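Local coordinates for exported protein (Bacteroides fragilis, PDB 4I17) that is of unknown function but, as an exported protein built of TPR repeats, probably serves as a helical scaffold for binding other proteins or peptides, at residues A[8-13]-A[30-35]; A[41-46]-A[71-76]; A[48-53]-A[63-68]; A[81-86]-A[97-102]. One frame throughout, in Å; residues are numbered along the deposited sequence. Where two conformers were deposited one is given.

Contact 1: residues A[8-13]-A[30-35]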
loop_
_atom_site.group_PDB
_atom_site.type_symbol
_atom_site.label_atom_id
_atom_site.label_comp_id
_atom_site.label_asym_id
_atom_site.label_seq_id
_atom_site.Cartn_x
_atom_site.Cartn_y
_atom_site.Cartn_z
ATOM N N ASN A 8 -17.046 -15.856 -31.736
ATOM C CA ASN A 8 -15.923 -16.787 -31.598
ATOM C C ASN A 8 -14.776 -16.392 -32.519
ATOM O O ASN A 8 -13.612 -16.541 -32.141
ATOM C CB ASN A 8 -16.329 -18.229 -31.860
ATOM C CG ASN A 8 -15.319 -19.200 -31.300
ATOM O OD1 ASN A 8 -14.485 -19.743 -32.028
ATOM N ND2 ASN A 8 -15.306 -19.364 -29.979
ATOM N N GLN A 9 -15.105 -15.881 -33.718
ATOM C CA GLN A 9 -14.112 -15.394 -34.669
ATOM C C GLN A 9 -13.414 -14.166 -34.080
ATOM O O GLN A 9 -12.192 -14.055 -34.191
ATOM C CB GLN A 9 -14.770 -15.049 -35.989
ATOM C CG GLN A 9 -13.783 -14.742 -37.111
ATOM C CD GLN A 9 -14.471 -14.648 -38.447
ATOM O OE1 GLN A 9 -15.499 -15.292 -38.697
ATOM N NE2 GLN A 9 -13.902 -13.854 -39.345
ATOM N N LEU A 10 -14.187 -13.252 -33.431
ATOM C CA LEU A 10 -13.564 -12.058 -32.803
ATOM C C LEU A 10 -12.606 -12.457 -31.712
ATOM O O LEU A 10 -11.513 -11.903 -31.637
ATOM C CB LEU A 10 -14.603 -11.100 -32.238
ATOM C CG LEU A 10 -15.499 -10.406 -33.252
ATOM C CD1 LEU A 10 -16.701 -9.807 -32.556
ATOM C CD2 LEU A 10 -14.741 -9.315 -34.021
ATOM N N LYS A 11 -12.986 -13.427 -30.868
ATOM C CA LYS A 11 -12.069 -13.866 -29.806
ATOM C C LYS A 11 -10.787 -14.494 -30.411
ATOM O O LYS A 11 -9.695 -14.232 -29.915
ATOM C CB LYS A 11 -12.771 -14.857 -28.886
ATOM C CG LYS A 11 -11.889 -15.365 -27.741
ATOM C CD LYS A 11 -12.605 -16.441 -26.995
ATOM C CE LYS A 11 -11.769 -17.014 -25.884
ATOM N NZ LYS A 11 -12.366 -18.279 -25.358
ATOM N N ASN A 12 -10.918 -15.298 -31.477
ATOM C CA ASN A 12 -9.756 -15.925 -32.132
ATOM C C ASN A 12 -8.854 -14.859 -32.743
ATOM O O ASN A 12 -7.621 -14.981 -32.640
ATOM C CB ASN A 12 -10.183 -16.950 -33.212
ATOM C CG ASN A 12 -10.765 -18.209 -32.626
ATOM O OD1 ASN A 12 -10.452 -18.603 -31.504
ATOM N ND2 ASN A 12 -11.607 -18.890 -33.390
ATOM N N GLU A 13 -9.454 -13.823 -33.374
ATOM C CA GLU A 13 -8.706 -12.683 -33.948
ATOM C C GLU A 13 -7.968 -11.922 -32.832
ATOM O O GLU A 13 -6.833 -11.507 -33.046
ATOM C CB GLU A 13 -9.625 -11.721 -34.722
ATOM C CG GLU A 13 -10.081 -12.320 -36.045
ATOM C CD GLU A 13 -11.164 -11.611 -36.840
ATOM O OE1 GLU A 13 -11.755 -10.629 -36.332
ATOM O OE2 GLU A 13 -11.443 -12.068 -37.971
ATOM N N TYR A 30 -11.307 -8.146 -28.526
ATOM C CA TYR A 30 -11.843 -8.670 -27.273
ATOM C C TYR A 30 -12.988 -7.811 -26.774
ATOM O O TYR A 30 -13.944 -8.356 -26.232
ATOM C CB TYR A 30 -10.765 -8.720 -26.185
ATOM C CG TYR A 30 -9.672 -9.753 -26.342
ATOM C CD1 TYR A 30 -9.911 -10.964 -26.982
ATOM C CD2 TYR A 30 -8.413 -9.546 -25.785
ATOM C CE1 TYR A 30 -8.934 -11.957 -27.035
ATOM C CE2 TYR A 30 -7.423 -10.523 -25.850
ATOM C CZ TYR A 30 -7.678 -11.709 -26.498
ATOM O OH TYR A 30 -6.706 -12.665 -26.525
ATOM N N SER A 31 -12.856 -6.470 -26.839
ATOM C CA SER A 31 -13.939 -5.621 -26.311
ATOM C C SER A 31 -15.240 -5.853 -27.089
ATOM O O SER A 31 -16.295 -5.948 -26.473
ATOM C CB SER A 31 -13.569 -4.143 -26.321
ATOM O OG SER A 31 -13.242 -3.733 -27.633
ATOM N N GLU A 32 -15.143 -6.042 -28.408
ATOM C CA GLU A 32 -16.320 -6.318 -29.241
ATOM C C GLU A 32 -16.881 -7.696 -28.911
ATOM O O GLU A 32 -18.083 -7.836 -28.760
ATOM C CB GLU A 32 -15.970 -6.212 -30.737
ATOM C CG GLU A 32 -17.196 -6.241 -31.648
ATOM C CD GLU A 32 -18.264 -5.171 -31.454
ATOM O OE1 GLU A 32 -17.927 -4.042 -31.025
ATOM O OE2 GLU A 32 -19.441 -5.455 -31.776
ATOM N N TYR A 33 -16.013 -8.696 -28.745
ATOM C CA TYR A 33 -16.450 -10.054 -28.385
ATOM C C TYR A 33 -17.203 -10.045 -27.060
ATOM O O TYR A 33 -18.287 -10.627 -26.973
ATOM C CB TYR A 33 -15.213 -10.955 -28.310
ATOM C CG TYR A 33 -15.415 -12.215 -27.507
ATOM C CD1 TYR A 33 -16.111 -13.296 -28.032
ATOM C CD2 TYR A 33 -14.821 -12.366 -26.254
ATOM C CE1 TYR A 33 -16.270 -14.478 -27.306
ATOM C CE2 TYR A 33 -14.973 -13.539 -25.520
ATOM C CZ TYR A 33 -15.684 -14.595 -26.056
ATOM O OH TYR A 33 -15.805 -15.751 -25.337
ATOM N N LEU A 34 -16.637 -9.382 -26.020
ATOM C CA LEU A 34 -17.281 -9.326 -24.702
ATOM C C LEU A 34 -18.621 -8.576 -24.749
ATOM O O LEU A 34 -19.581 -9.029 -24.136
ATOM C CB LEU A 34 -16.354 -8.721 -23.650
ATOM C CG LEU A 34 -15.132 -9.612 -23.333
ATOM C CD1 LEU A 34 -14.019 -8.796 -22.648
ATOM C CD2 LEU A 34 -15.533 -10.816 -22.478
ATOM N N LYS A 35 -18.697 -7.484 -25.493
ATOM C CA LYS A 35 -19.959 -6.751 -25.685
ATOM C C LYS A 35 -21.049 -7.671 -26.296
ATOM O O LYS A 35 -22.182 -7.665 -25.836
ATOM C CB LYS A 35 -19.717 -5.549 -26.602
ATOM C CG LYS A 35 -20.940 -4.683 -26.885
ATOM C CD LYS A 35 -20.631 -3.701 -28.005
ATOM C CE LYS A 35 -21.659 -2.607 -28.139
ATOM N NZ LYS A 35 -21.359 -1.713 -29.293
#

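Contact 2: residues A[41-46]-A[71-76]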
loop_
_atom_site.group_PDB
_atom_site.type_symbol
_atom_site.label_atom_id
_atom_site.label_comp_id
_atom_site.label_asym_id
_atom_site.label_seq_id
_atom_site.Cartn_x
_atom_site.Cartn_y
_atom_site.Cartn_z
ATOM N N ASP A 41 -17.052 -14.161 -20.470
ATOM C CA ASP A 41 -15.741 -14.810 -20.508
ATOM C C ASP A 41 -14.737 -14.008 -19.683
ATOM O O ASP A 41 -14.098 -13.091 -20.195
ATOM C CB ASP A 41 -15.300 -14.933 -21.967
ATOM C CG ASP A 41 -13.994 -15.656 -22.227
ATOM O OD1 ASP A 41 -13.268 -15.955 -21.251
ATOM O OD2 ASP A 41 -13.670 -15.873 -23.409
ATOM N N SER A 42 -14.560 -14.388 -18.412
ATOM C CA SER A 42 -13.639 -13.686 -17.512
ATOM C C SER A 42 -12.159 -13.802 -17.912
ATOM O O SER A 42 -11.378 -12.886 -17.612
ATOM C CB SER A 42 -13.825 -14.182 -16.087
ATOM O OG SER A 42 -13.825 -15.597 -16.084
ATOM N N VAL A 43 -11.754 -14.919 -18.531
ATOM C CA VAL A 43 -10.351 -15.098 -18.985
ATOM C C VAL A 43 -10.045 -14.004 -20.035
ATOM O O VAL A 43 -9.039 -13.290 -19.924
ATOM C CB VAL A 43 -10.109 -16.525 -19.559
ATOM C CG1 VAL A 43 -8.710 -16.636 -20.172
ATOM C CG2 VAL A 43 -10.323 -17.598 -18.476
ATOM N N THR A 44 -10.972 -13.832 -21.008
ATOM C CA THR A 44 -10.833 -12.808 -22.036
ATOM C C THR A 44 -10.976 -11.434 -21.405
ATOM O O THR A 44 -10.229 -10.548 -21.778
ATOM C CB THR A 44 -11.832 -13.042 -23.159
ATOM O OG1 THR A 44 -11.493 -14.294 -23.758
ATOM C CG2 THR A 44 -11.774 -11.950 -24.220
ATOM N N ALA A 45 -11.897 -11.252 -20.432
ATOM C CA ALA A 45 -12.013 -9.938 -19.768
ATOM C C ALA A 45 -10.689 -9.513 -19.103
ATOM O O ALA A 45 -10.299 -8.356 -19.239
ATOM C CB ALA A 45 -13.119 -9.960 -18.736
ATOM N N TYR A 46 -10.003 -10.440 -18.408
ATOM C CA TYR A 46 -8.731 -10.145 -17.778
ATOM C C TYR A 46 -7.714 -9.735 -18.882
ATOM O O TYR A 46 -7.049 -8.707 -18.760
ATOM C CB TYR A 46 -8.232 -11.346 -16.929
ATOM C CG TYR A 46 -6.850 -11.063 -16.370
ATOM C CD1 TYR A 46 -6.687 -10.271 -15.234
ATOM C CD2 TYR A 46 -5.706 -11.451 -17.063
ATOM C CE1 TYR A 46 -5.425 -9.893 -14.792
ATOM C CE2 TYR A 46 -4.438 -11.081 -16.628
ATOM C CZ TYR A 46 -4.306 -10.290 -15.497
ATOM O OH TYR A 46 -3.070 -9.912 -15.046
ATOM N N LYS A 71 -16.662 -12.097 -11.626
ATOM C CA LYS A 71 -16.780 -13.528 -11.939
ATOM C C LYS A 71 -15.828 -14.367 -11.051
ATOM O O LYS A 71 -15.705 -15.577 -11.270
ATOM C CB LYS A 71 -16.506 -13.799 -13.430
ATOM C CG LYS A 71 -17.416 -13.069 -14.425
ATOM C CD LYS A 71 -18.901 -13.457 -14.350
ATOM C CE LYS A 71 -19.643 -13.130 -15.632
ATOM N NZ LYS A 71 -19.721 -11.663 -15.905
ATOM N N ASN A 72 -15.158 -13.735 -10.053
ATOM C CA ASN A 72 -14.238 -14.405 -9.100
ATOM C C ASN A 72 -13.101 -15.075 -9.833
ATOM O O ASN A 72 -12.690 -16.173 -9.461
ATOM C CB ASN A 72 -14.994 -15.488 -8.275
ATOM C CG ASN A 72 -16.299 -15.051 -7.688
ATOM O OD1 ASN A 72 -17.377 -15.535 -8.060
ATOM N ND2 ASN A 72 -16.228 -14.115 -6.790
ATOM N N TYR A 73 -12.628 -14.446 -10.907
ATOM C CA TYR A 73 -11.576 -15.029 -11.724
ATOM C C TYR A 73 -10.247 -14.352 -11.456
ATOM O O TYR A 73 -10.166 -13.124 -11.575
ATOM C CB TYR A 73 -11.921 -14.883 -13.231
ATOM C CG TYR A 73 -10.772 -15.320 -14.115
ATOM C CD1 TYR A 73 -10.390 -16.659 -14.183
ATOM C CD2 TYR A 73 -10.024 -14.390 -14.829
ATOM C CE1 TYR A 73 -9.276 -17.054 -14.920
ATOM C CE2 TYR A 73 -8.931 -14.779 -15.598
ATOM C CZ TYR A 73 -8.543 -16.108 -15.615
ATOM O OH TYR A 73 -7.465 -16.499 -16.370
ATOM N N ASN A 74 -9.180 -15.151 -11.203
ATOM C CA ASN A 74 -7.809 -14.617 -11.104
ATOM C C ASN A 74 -7.792 -13.346 -10.243
ATOM O O ASN A 74 -7.286 -12.301 -10.661
ATOM C CB ASN A 74 -7.377 -14.280 -12.555
ATOM C CG ASN A 74 -5.908 -14.193 -12.820
ATOM O OD1 ASN A 74 -5.091 -14.543 -11.984
ATOM N ND2 ASN A 74 -5.549 -13.695 -14.001
ATOM N N LEU A 75 -8.436 -13.426 -9.081
ATOM C CA LEU A 75 -8.723 -12.272 -8.242
ATOM C C LEU A 75 -7.553 -11.430 -7.840
ATOM O O LEU A 75 -7.671 -10.218 -7.943
ATOM C CB LEU A 75 -9.496 -12.678 -7.000
ATOM C CG LEU A 75 -10.950 -12.972 -7.271
ATOM C CD1 LEU A 75 -11.634 -13.461 -6.009
ATOM C CD2 LEU A 75 -11.668 -11.734 -7.810
ATOM N N ALA A 76 -6.448 -12.014 -7.386
ATOM C CA ALA A 76 -5.320 -11.157 -6.995
ATOM C C ALA A 76 -4.799 -10.362 -8.194
ATOM O O ALA A 76 -4.583 -9.152 -8.086
ATOM C CB ALA A 76 -4.203 -11.985 -6.394
#

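Contact 3: residues A[48-53]-A[63-68]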
loop_
_atom_site.group_PDB
_atom_site.type_symbol
_atom_site.label_atom_id
_atom_site.label_comp_id
_atom_site.label_asym_id
_atom_site.label_seq_id
_atom_site.Cartn_x
_atom_site.Cartn_y
_atom_site.Cartn_z
ATOM N N CYS A 48 -8.284 -8.552 -21.803
ATOM C CA CYS A 48 -8.751 -7.287 -22.392
ATOM C C CYS A 48 -8.331 -6.116 -21.500
ATOM O O CYS A 48 -7.848 -5.107 -22.018
ATOM C CB CYS A 48 -10.260 -7.321 -22.610
ATOM S SG CYS A 48 -10.888 -5.989 -23.672
ATOM N N GLY A 49 -8.440 -6.282 -20.173
ATOM C CA GLY A 49 -8.010 -5.252 -19.208
ATOM C C GLY A 49 -6.533 -4.939 -19.325
ATOM O O GLY A 49 -6.142 -3.760 -19.332
ATOM N N VAL A 50 -5.692 -5.995 -19.440
ATOM C CA VAL A 50 -4.229 -5.813 -19.609
ATOM C C VAL A 50 -3.963 -5.065 -20.932
ATOM O O VAL A 50 -3.158 -4.130 -20.957
ATOM C CB VAL A 50 -3.461 -7.148 -19.574
ATOM C CG1 VAL A 50 -1.950 -6.914 -19.795
ATOM C CG2 VAL A 50 -3.720 -7.893 -18.252
ATOM N N CYS A 51 -4.597 -5.508 -22.028
ATOM C CA CYS A 51 -4.429 -4.845 -23.338
ATOM C C CYS A 51 -4.820 -3.371 -23.239
ATOM O O CYS A 51 -4.102 -2.512 -23.765
ATOM C CB CYS A 51 -5.240 -5.567 -24.409
ATOM S SG CYS A 51 -4.555 -7.174 -24.857
ATOM N N ALA A 52 -5.975 -3.079 -22.621
ATOM C CA ALA A 52 -6.452 -1.677 -22.450
ATOM C C ALA A 52 -5.441 -0.839 -21.687
ATOM O O ALA A 52 -5.162 0.309 -22.057
ATOM C CB ALA A 52 -7.790 -1.658 -21.716
ATOM N N ASP A 53 -4.853 -1.410 -20.628
ATOM C CA ASP A 53 -3.892 -0.662 -19.833
ATOM C C ASP A 53 -2.647 -0.422 -20.676
ATOM O O ASP A 53 -2.114 0.689 -20.633
ATOM C CB ASP A 53 -3.561 -1.410 -18.547
ATOM C CG ASP A 53 -2.628 -0.616 -17.662
ATOM O OD1 ASP A 53 -3.103 0.351 -17.014
ATOM O OD2 ASP A 53 -1.420 -0.903 -17.678
ATOM N N ASP A 63 -12.674 -1.216 -16.042
ATOM C CA ASP A 63 -13.972 -1.843 -16.335
ATOM C C ASP A 63 -13.816 -3.345 -16.642
ATOM O O ASP A 63 -14.605 -4.146 -16.154
ATOM C CB ASP A 63 -14.702 -1.136 -17.513
ATOM C CG ASP A 63 -15.248 0.250 -17.148
ATOM O OD1 ASP A 63 -15.544 0.478 -15.963
ATOM O OD2 ASP A 63 -15.368 1.101 -18.051
ATOM N N TYR A 64 -12.832 -3.723 -17.453
ATOM C CA TYR A 64 -12.615 -5.131 -17.774
ATOM C C TYR A 64 -12.078 -5.906 -16.570
ATOM O O TYR A 64 -12.555 -7.012 -16.323
ATOM C CB TYR A 64 -11.716 -5.310 -19.009
ATOM C CG TYR A 64 -12.491 -4.889 -20.233
ATOM C CD1 TYR A 64 -13.581 -5.631 -20.678
ATOM C CD2 TYR A 64 -12.218 -3.683 -20.871
ATOM C CE1 TYR A 64 -14.375 -5.184 -21.740
ATOM C CE2 TYR A 64 -12.994 -3.236 -21.942
ATOM C CZ TYR A 64 -14.072 -3.985 -22.366
ATOM O OH TYR A 64 -14.830 -3.518 -23.405
ATOM N N PHE A 65 -11.139 -5.338 -15.796
ATOM C CA PHE A 65 -10.699 -6.080 -14.593
ATOM C C PHE A 65 -11.891 -6.286 -13.627
ATOM O O PHE A 65 -11.959 -7.316 -12.969
ATOM C CB PHE A 65 -9.552 -5.353 -13.905
ATOM C CG PHE A 65 -8.268 -5.366 -14.704
ATOM C CD1 PHE A 65 -7.663 -6.572 -15.070
ATOM C CD2 PHE A 65 -7.632 -4.171 -15.055
ATOM C CE1 PHE A 65 -6.444 -6.583 -15.743
ATOM C CE2 PHE A 65 -6.410 -4.185 -15.727
ATOM C CZ PHE A 65 -5.812 -5.394 -16.049
ATOM N N ASP A 66 -12.850 -5.342 -13.596
ATOM C CA ASP A 66 -14.042 -5.461 -12.744
ATOM C C ASP A 66 -14.892 -6.686 -13.141
ATOM O O ASP A 66 -15.490 -7.316 -12.274
ATOM C CB ASP A 66 -14.900 -4.189 -12.853
ATOM C CG ASP A 66 -14.789 -3.204 -11.703
ATOM O OD1 ASP A 66 -14.627 -3.656 -10.541
ATOM O OD2 ASP A 66 -14.979 -1.987 -11.945
ATOM N N ILE A 67 -14.951 -7.005 -14.444
ATOM C CA ILE A 67 -15.693 -8.163 -14.977
ATOM C C ILE A 67 -15.052 -9.405 -14.403
ATOM O O ILE A 67 -15.748 -10.260 -13.858
ATOM C CB ILE A 67 -15.766 -8.199 -16.532
ATOM C CG1 ILE A 67 -16.568 -6.984 -17.084
ATOM C CG2 ILE A 67 -16.387 -9.532 -17.029
ATOM C CD1 ILE A 67 -16.503 -6.816 -18.637
ATOM N N ALA A 68 -13.721 -9.499 -14.482
ATOM C CA ALA A 68 -12.998 -10.642 -13.914
ATOM C C ALA A 68 -13.250 -10.734 -12.413
ATOM O O ALA A 68 -13.509 -11.828 -11.902
ATOM C CB ALA A 68 -11.501 -10.519 -14.201
#

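Contact 4: residues A[81-86]-A[97-102]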
loop_
_atom_site.group_PDB
_atom_site.type_symbol
_atom_site.label_atom_id
_atom_site.label_comp_id
_atom_site.label_asym_id
_atom_site.label_seq_id
_atom_site.Cartn_x
_atom_site.Cartn_y
_atom_site.Cartn_z
ATOM N N GLY A 81 -4.399 -5.409 -11.298
ATOM C CA GLY A 81 -4.621 -4.769 -12.587
ATOM C C GLY A 81 -5.497 -3.537 -12.482
ATOM O O GLY A 81 -5.187 -2.508 -13.073
ATOM N N LYS A 82 -6.607 -3.643 -11.757
ATOM C CA LYS A 82 -7.521 -2.526 -11.565
ATOM C C LYS A 82 -6.806 -1.401 -10.813
ATOM O O LYS A 82 -6.916 -0.242 -11.221
ATOM C CB LYS A 82 -8.772 -2.972 -10.802
ATOM C CG LYS A 82 -9.845 -1.905 -10.808
ATOM C CD LYS A 82 -11.112 -2.412 -10.157
ATOM C CE LYS A 82 -12.122 -1.309 -10.063
ATOM N NZ LYS A 82 -13.240 -1.701 -9.171
ATOM N N SER A 83 -6.060 -1.747 -9.736
ATOM C CA SER A 83 -5.314 -0.740 -8.964
ATOM C C SER A 83 -4.297 -0.040 -9.863
ATOM O O SER A 83 -4.195 1.187 -9.829
ATOM C CB SER A 83 -4.617 -1.377 -7.761
ATOM O OG SER A 83 -3.418 -2.049 -8.116
ATOM N N ALA A 84 -3.551 -0.818 -10.694
ATOM C CA ALA A 84 -2.537 -0.269 -11.599
ATOM C C ALA A 84 -3.145 0.716 -12.581
ATOM O O ALA A 84 -2.508 1.718 -12.926
ATOM C CB ALA A 84 -1.809 -1.375 -12.350
ATOM N N ALA A 85 -4.365 0.428 -13.060
ATOM C CA ALA A 85 -5.062 1.315 -13.990
ATOM C C ALA A 85 -5.332 2.660 -13.312
ATOM O O ALA A 85 -5.106 3.699 -13.917
ATOM C CB ALA A 85 -6.370 0.667 -14.454
ATOM N N TYR A 86 -5.736 2.641 -12.023
ATOM C CA TYR A 86 -5.979 3.886 -11.269
ATOM C C TYR A 86 -4.675 4.631 -10.964
ATOM O O TYR A 86 -4.670 5.857 -11.039
ATOM C CB TYR A 86 -6.790 3.596 -10.012
ATOM C CG TYR A 86 -8.256 3.483 -10.352
ATOM C CD1 TYR A 86 -8.982 4.594 -10.768
ATOM C CD2 TYR A 86 -8.925 2.267 -10.250
ATOM C CE1 TYR A 86 -10.337 4.503 -11.065
ATOM C CE2 TYR A 86 -10.276 2.155 -10.585
ATOM C CZ TYR A 86 -10.981 3.279 -10.970
ATOM O OH TYR A 86 -12.325 3.195 -11.235
ATOM N N ALA A 97 -7.837 2.310 -2.401
ATOM C CA ALA A 97 -9.172 1.744 -2.116
ATOM C C ALA A 97 -9.330 0.367 -2.781
ATOM O O ALA A 97 -9.848 -0.560 -2.163
ATOM C CB ALA A 97 -10.266 2.684 -2.600
ATOM N N THR A 98 -8.820 0.217 -4.009
ATOM C CA THR A 98 -8.867 -1.052 -4.753
ATOM C C THR A 98 -7.977 -2.065 -4.092
ATOM O O THR A 98 -8.404 -3.204 -3.896
ATOM C CB THR A 98 -8.487 -0.860 -6.236
ATOM O OG1 THR A 98 -9.336 0.140 -6.786
ATOM C CG2 THR A 98 -8.689 -2.139 -7.044
ATOM N N LEU A 99 -6.744 -1.674 -3.730
ATOM C CA LEU A 99 -5.883 -2.632 -3.028
ATOM C C LEU A 99 -6.518 -3.079 -1.713
ATOM O O LEU A 99 -6.349 -4.236 -1.336
ATOM C CB LEU A 99 -4.492 -2.045 -2.761
ATOM C CG LEU A 99 -3.614 -1.816 -4.012
ATOM C CD1 LEU A 99 -2.339 -1.077 -3.618
ATOM C CD2 LEU A 99 -3.231 -3.154 -4.672
ATOM N N THR A 100 -7.235 -2.163 -1.009
ATOM C CA THR A 100 -7.881 -2.469 0.278
ATOM C C THR A 100 -8.965 -3.520 0.041
ATOM O O THR A 100 -9.068 -4.479 0.802
ATOM C CB THR A 100 -8.399 -1.192 0.953
ATOM O OG1 THR A 100 -7.308 -0.269 1.095
ATOM C CG2 THR A 100 -9.008 -1.468 2.345
ATOM N N GLU A 101 -9.770 -3.346 -1.021
ATOM C CA GLU A 101 -10.792 -4.318 -1.409
ATOM C C GLU A 101 -10.128 -5.659 -1.746
ATOM O O GLU A 101 -10.600 -6.691 -1.307
ATOM C CB GLU A 101 -11.603 -3.803 -2.614
ATOM C CG GLU A 101 -12.615 -2.725 -2.248
ATOM C CD GLU A 101 -13.573 -3.090 -1.125
ATOM O OE1 GLU A 101 -14.242 -4.145 -1.226
ATOM O OE2 GLU A 101 -13.623 -2.339 -0.123
ATOM N N GLY A 102 -8.991 -5.616 -2.434
ATOM C CA GLY A 102 -8.247 -6.818 -2.796
ATOM C C GLY A 102 -7.699 -7.586 -1.612
ATOM O O GLY A 102 -7.814 -8.807 -1.595
#

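Contact 1: residues A[8-13]-A[30-35]
One face of the Tyr-33 ring carries the aliphatic chain of Lys-11, while the Tyr-30 ring is met at its edge, near its plane, by the carbonyl oxygen of Lys-11. Helices 23-36 and 7-19 form the first antiparallel helical hairpin of this TPR protein: the short axes approach to 8.3 Å and run at 153° to each other. Tyr-33 is directed at helix 7-19, whereas Tyr-30 leaves its helix pointing away and brings only its ring edge back. Over Tyr-33 the fit is a CH-pi contact. Lys-11 CB stands 3.8 Å from the centroid of the Tyr-33 ring and only 10° off its normal. Lys-11 and Tyr-33 both set CG anti to the backbone N, so the extended lysine runs alongside the ring in the same direction and continues over the phenol end. At Tyr-30 the closest approach is 3.7 Å from CE1 to Lys-11 O; the Tyr-30 hydroxyl bonds to Asn-15 OD1. The Tyr-33 hydroxyl has its partner in Asp-41 OD2, which Lys-11 NZ also faces as a long, weak ion pair, so the polar ends of both chains lead to Asp-41, at the N-cap of helix 42-54. Next to Tyr-33, the buried Leu-10 points at the second helix, its CB lying 4.0 Å from Tyr-33 CB. Glu-32 crosses it obliquely, and its methylene CG rests 3.7 Å from Leu-10 CD1.

Contact 2: residues A[41-46]-A[71-76]
Tyr-73 of 71-76 lays its ring against the first turn of helix 42-54, using both faces and an edge. Its CG is anti to the backbone N (chi1 173°), which carries the ring across the start of that helix. On one face, offset toward the rim, sits the backbone N of Val-43; on the opposite face lies CB of its own neighbour Asn-74. Tyr-46 CB meets the edge in the ring plane, 3.7 Å from Tyr-73 CE2. Val-43 crosses the phenol end obliquely, with CG2 3.7 Å from Tyr-73 CZ. At the root of the ring Ser-42 closes in, its OG 3.5 Å from Tyr-73 CB, and Ser-42 CB also touches Lys-71 CB.

The turn that presents Tyr-73 is a Schellman motif ending helix 58-70: Asn-72, with positive phi (59°), is its C-prime residue, and Tyr-73 N bonds back to Ala-68 O. The contact thus joins the N-terminus of one helix to the link between the next two in the TPR array. That N-terminus is capped by Asp-41, whose OD1 accepts from Thr-44 N at 3.1 Å while OD2 takes the Thr-44 hydroxyl; both donors stand above the carboxylate plane.

Tyr-46, also with CG anti to its backbone N, turns a face to the amide of Asn-74. ND2 hangs 3.6 Å above the plane, over the centre of the Tyr-46 ring, with amide and ring planes 57° apart, while Asn-74 OD1 bonds to Asn-77 ND2.

Contact 3: residues A[48-53]-A[63-68]
Helices 42-54 and 58-70 pair as an antiparallel hairpin, and this contact lies in its buried interior, where two consecutive aromatic residues pack around a glycine. The short axes come within 8.4 Å at an angle of 162°, and the alpha carbons (CA) of Gly-49 and Tyr-64 are 4.8 Å apart. Tyr-64 CB packs on the glycine backbone, 3.6 Å from Gly-49 N. Its ring, with CG beside the backbone N, then turns one face to Cys-48. The sulfur is set over that face because SG is anti to the backbone N (chi1 -167°): it lies 3.7 Å from the centroid of the Tyr-64 ring and just 5° off the normal, a sulfur-aromatic contact over the ring centre.

With no side chain on Gly-49, the Phe-65 ring lies directly against its backbone, consistent with the small residues that the TPR consensus places where its two helices pack closely. Gly-49 CA sits over one face, offset toward the rim, in a CH-pi contact 3.9 Å from the Phe-65 centroid. The tip of the ring goes further along the helix, with CZ 3.4 Å from Gly-49 C, and the Val-50 side chain crosses it obliquely, CG2 lying 3.9 Å from Phe-65 CE1. The Tyr-46 ring meets the same phenylalanine, and Cys-48 also touches Phe-27 and Tyr-30 of helix 23-36.

Contact 4: residues A[81-86]-A[97-102]
Thr-98 places its methyl CG2 anti to the backbone N and OG1 anti to the carbonyl carbon (chi1 -55°), so that the methyl faces helix 75-88 while OG1 turns back to Glu-94 O of its own helix. CG2 points into the angle between Lys-82 and Ser-83, 3.9 Å from Lys-82 CB and 3.8 Å from Ser-83 N. The lysine, extended throughout with CG anti to its backbone N, passes the methyl at about a right angle, so that CB, CG and CD all graze it. Its ammonium travels on to Asp-66 OD1 of helix 58-70, a salt bridge that ties the previous hairpin to this one.

Helices 75-88 and 92-105 pair antiparallel, their short axes 8.9 Å apart at 170°, as the helical hairpin from which TPR arrays are built. The alpha carbons (CA) of Ser-83 and Thr-98 come to 5.5 Å, consistent with small side chains where the helices lie nearest. Thr-98 OG1 only skirts Tyr-86, 4.1 Å from its CD2, a loose approach.

Ser-83, a buried residue, holds OG in the crowded position between its backbone N and carbonyl carbon (chi1 79°), where it bonds to Ile-80 O. The same Ser-83 OG is also met by a methyl, Leu-99 CD2, at 3.6 Å, and Leu-99 packs in turn on Leu-115 of helix 110-129.

In the fold
Contacts 1, 3 and 4 are the insides of three successive hairpins, 7-19 with 23-36, 42-54 with 58-70 and 75-88 with 92-105, following one another along the chain. Contact 2 encloses contact 3 in sequence and bridges two hairpins, from the start of helix 42-54 to the turn before helix 75-88; the centres of contacts 2 and 3 are about 9 Å apart. Contacts 1 and 2, 2 and 3, and 3 and 4 touch one another directly, whereas contacts 1 and 4, with centres about 26 Å apart, do not. Each hairpin thus packs on the next, giving an elongated, all-helical array consistent with a TPR fold.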